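Local coordinates for protein tRNA threonylcarbamoyladenosine dehydratase (Escherichia coli, PDB 4D79) that catalyses the ATP-dependent dehydration of threonylcarbamoyladenosine at position 37 of tRNAs to its cyclic form and can accept sulfur from the desulfurase CsdA in vitro, at residues G153-Q158 with A246-V251. Sequence-based numbering, arbitrary orientation.
With K (potassium ion), chain I.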
loop_
_atom_site.group_PDB
_atom_site.type_symbol
_atom_site.label_atom_id
_atom_site.label_comp_id
_atom_site.label_asym_id
_atom_site.label_seq_id
_atom_site.Cartn_x
_atom_site.Cartn_y
_atom_site.Cartn_z
ATOM N N GLY B 153 3.597 -3.922 -14.538
ATOM C CA GLY B 153 4.876 -3.575 -15.110
ATOM C C GLY B 153 5.917 -3.428 -14.014
ATOM O O GLY B 153 5.736 -3.860 -12.874
ATOM N N GLY B 154 7.012 -2.761 -14.356
ATOM C CA GLY B 154 8.082 -2.574 -13.399
ATOM C C GLY B 154 7.698 -1.489 -12.411
ATOM O O GLY B 154 7.286 -0.393 -12.799
ATOM N N ALA B 155 7.805 -1.808 -11.125
ATOM C CA ALA B 155 7.493 -0.857 -10.072
ATOM C C ALA B 155 8.758 -0.222 -9.508
ATOM O O ALA B 155 8.671 0.729 -8.717
ATOM C CB ALA B 155 6.711 -1.552 -8.946
ATOM N N GLY B 156 9.911 -0.726 -9.900
ATOM C CA GLY B 156 11.157 -0.121 -9.473
ATOM C C GLY B 156 11.421 1.186 -10.194
ATOM O O GLY B 156 10.824 1.500 -11.222
ATOM N N GLY B 157 12.332 1.978 -9.625
ATOM C CA GLY B 157 12.697 3.246 -10.227
ATOM C C GLY B 157 11.596 4.268 -10.251
ATOM O O GLY B 157 11.580 5.130 -11.127
ATOM N N GLN B 158 10.645 4.186 -9.313
ATOM C CA GLN B 158 9.513 5.092 -9.284
ATOM C C GLN B 158 9.262 5.517 -7.843
ATOM O O GLN B 158 9.407 4.706 -6.919
ATOM C CB GLN B 158 8.288 4.419 -9.925
ATOM C CG GLN B 158 8.520 4.386 -11.441
ATOM C CD GLN B 158 7.641 3.518 -12.137
ATOM O OE1 GLN B 158 6.921 3.967 -13.013
ATOM N NE2 GLN B 158 7.654 2.234 -11.786
ATOM N N ALA B 246 3.953 -1.480 -3.303
ATOM C CA ALA B 246 2.715 -1.944 -2.679
ATOM C C ALA B 246 1.506 -1.365 -3.392
ATOM O O ALA B 246 0.477 -2.045 -3.535
ATOM C CB ALA B 246 2.661 -1.560 -1.201
ATOM N N THR B 247 1.588 -0.100 -3.809
ATOM C CA THR B 247 0.437 0.470 -4.483
ATOM C C THR B 247 0.196 -0.195 -5.838
ATOM O O THR B 247 -0.962 -0.289 -6.247
ATOM C CB THR B 247 0.591 1.986 -4.598
ATOM O OG1 THR B 247 0.666 2.530 -3.283
ATOM C CG2 THR B 247 -0.621 2.620 -5.259
ATOM N N PHE B 248 1.256 -0.624 -6.550
ATOM C CA PHE B 248 1.060 -1.462 -7.734
ATOM C C PHE B 248 0.192 -2.683 -7.387
ATOM O O PHE B 248 -0.791 -2.974 -8.057
ATOM C CB PHE B 248 2.404 -1.905 -8.292
ATOM C CG PHE B 248 2.976 -1.018 -9.366
ATOM C CD1 PHE B 248 3.484 0.254 -9.070
ATOM C CD2 PHE B 248 3.114 -1.484 -10.672
ATOM C CE1 PHE B 248 4.059 1.068 -10.061
ATOM C CE2 PHE B 248 3.711 -0.675 -11.666
ATOM C CZ PHE B 248 4.174 0.614 -11.347
ATOM N N GLY B 249 0.529 -3.377 -6.303
ATOM C CA GLY B 249 -0.227 -4.547 -5.917
ATOM C C GLY B 249 -1.641 -4.211 -5.498
ATOM O O GLY B 249 -2.574 -4.965 -5.802
ATOM N N PHE B 250 -1.824 -3.079 -4.782
ATOM C CA PHE B 250 -3.159 -2.684 -4.350
ATOM C C PHE B 250 -4.028 -2.268 -5.529
ATOM O O PHE B 250 -5.226 -2.613 -5.577
ATOM C CB PHE B 250 -3.106 -1.546 -3.318
ATOM C CG PHE B 250 -2.492 -1.926 -2.020
ATOM C CD1 PHE B 250 -2.353 -3.249 -1.647
ATOM C CD2 PHE B 250 -2.052 -0.937 -1.142
ATOM C CE1 PHE B 250 -1.785 -3.588 -0.457
ATOM C CE2 PHE B 250 -1.483 -1.286 0.073
ATOM C CZ PHE B 250 -1.363 -2.573 0.421
ATOM N N VAL B 251 -3.447 -1.559 -6.503
ATOM C CA VAL B 251 -4.217 -1.189 -7.684
ATOM C C VAL B 251 -4.586 -2.436 -8.490
ATOM O O VAL B 251 -5.707 -2.554 -9.012
ATOM C CB VAL B 251 -3.443 -0.171 -8.529
ATOM C CG1 VAL B 251 -4.056 -0.036 -9.922
ATOM C CG2 VAL B 251 -3.386 1.178 -7.826
HETATM K K K I . 6.669 4.520 -15.354
HETATM O O HOH W 1 5.583 1.768 -14.886
#
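Ala-155 sets its methyl squarely over one face of the Phe-248 ring. Ala-155 CB lies 3.7 Å from the centroid of the Phe-248 ring, 10° off the normal, a close CH-pi contact. This is the tight apolar part. At the CZ end the ring meets polar atoms obliquely: Phe-248 CZ lies 3.6 Å from Gly-154 O and 3.9 Å from Gln-158 NE2. On this side a water lies at the ring edge, in plane; it binds the potassium ion and makes a weak bond to Gly-154 O. No direct bond joins the two segments. Gln-158 CG lies beside the backbone N, anti to the carbonyl carbon (chi1 -74°), and the chain then runs extended to the amide, which reaches both Gly-154 O and the ion. Gln-158 NE2 donates to Gly-154 O at 2.8 Å, a bent bond of 132°, while Gln-158 OE1 binds potassium at 2.4 Å. Backbone oxygens of Gln-174, Ser-206 and Glu-208 also bind the ion. Replacing Phe-248 with an alanine would probably leave the Ala-155 methyl without its aromatic face and open a gap beside Gln-158, a potassium ligand. The contact joins the loop after strand 149-152 to helix 242-266. Phe-248 also packs on Ile-164 of strand 164-168 and Val-204 of strand 202-206, and Phe-250 on Trp-44 of helix 42-51.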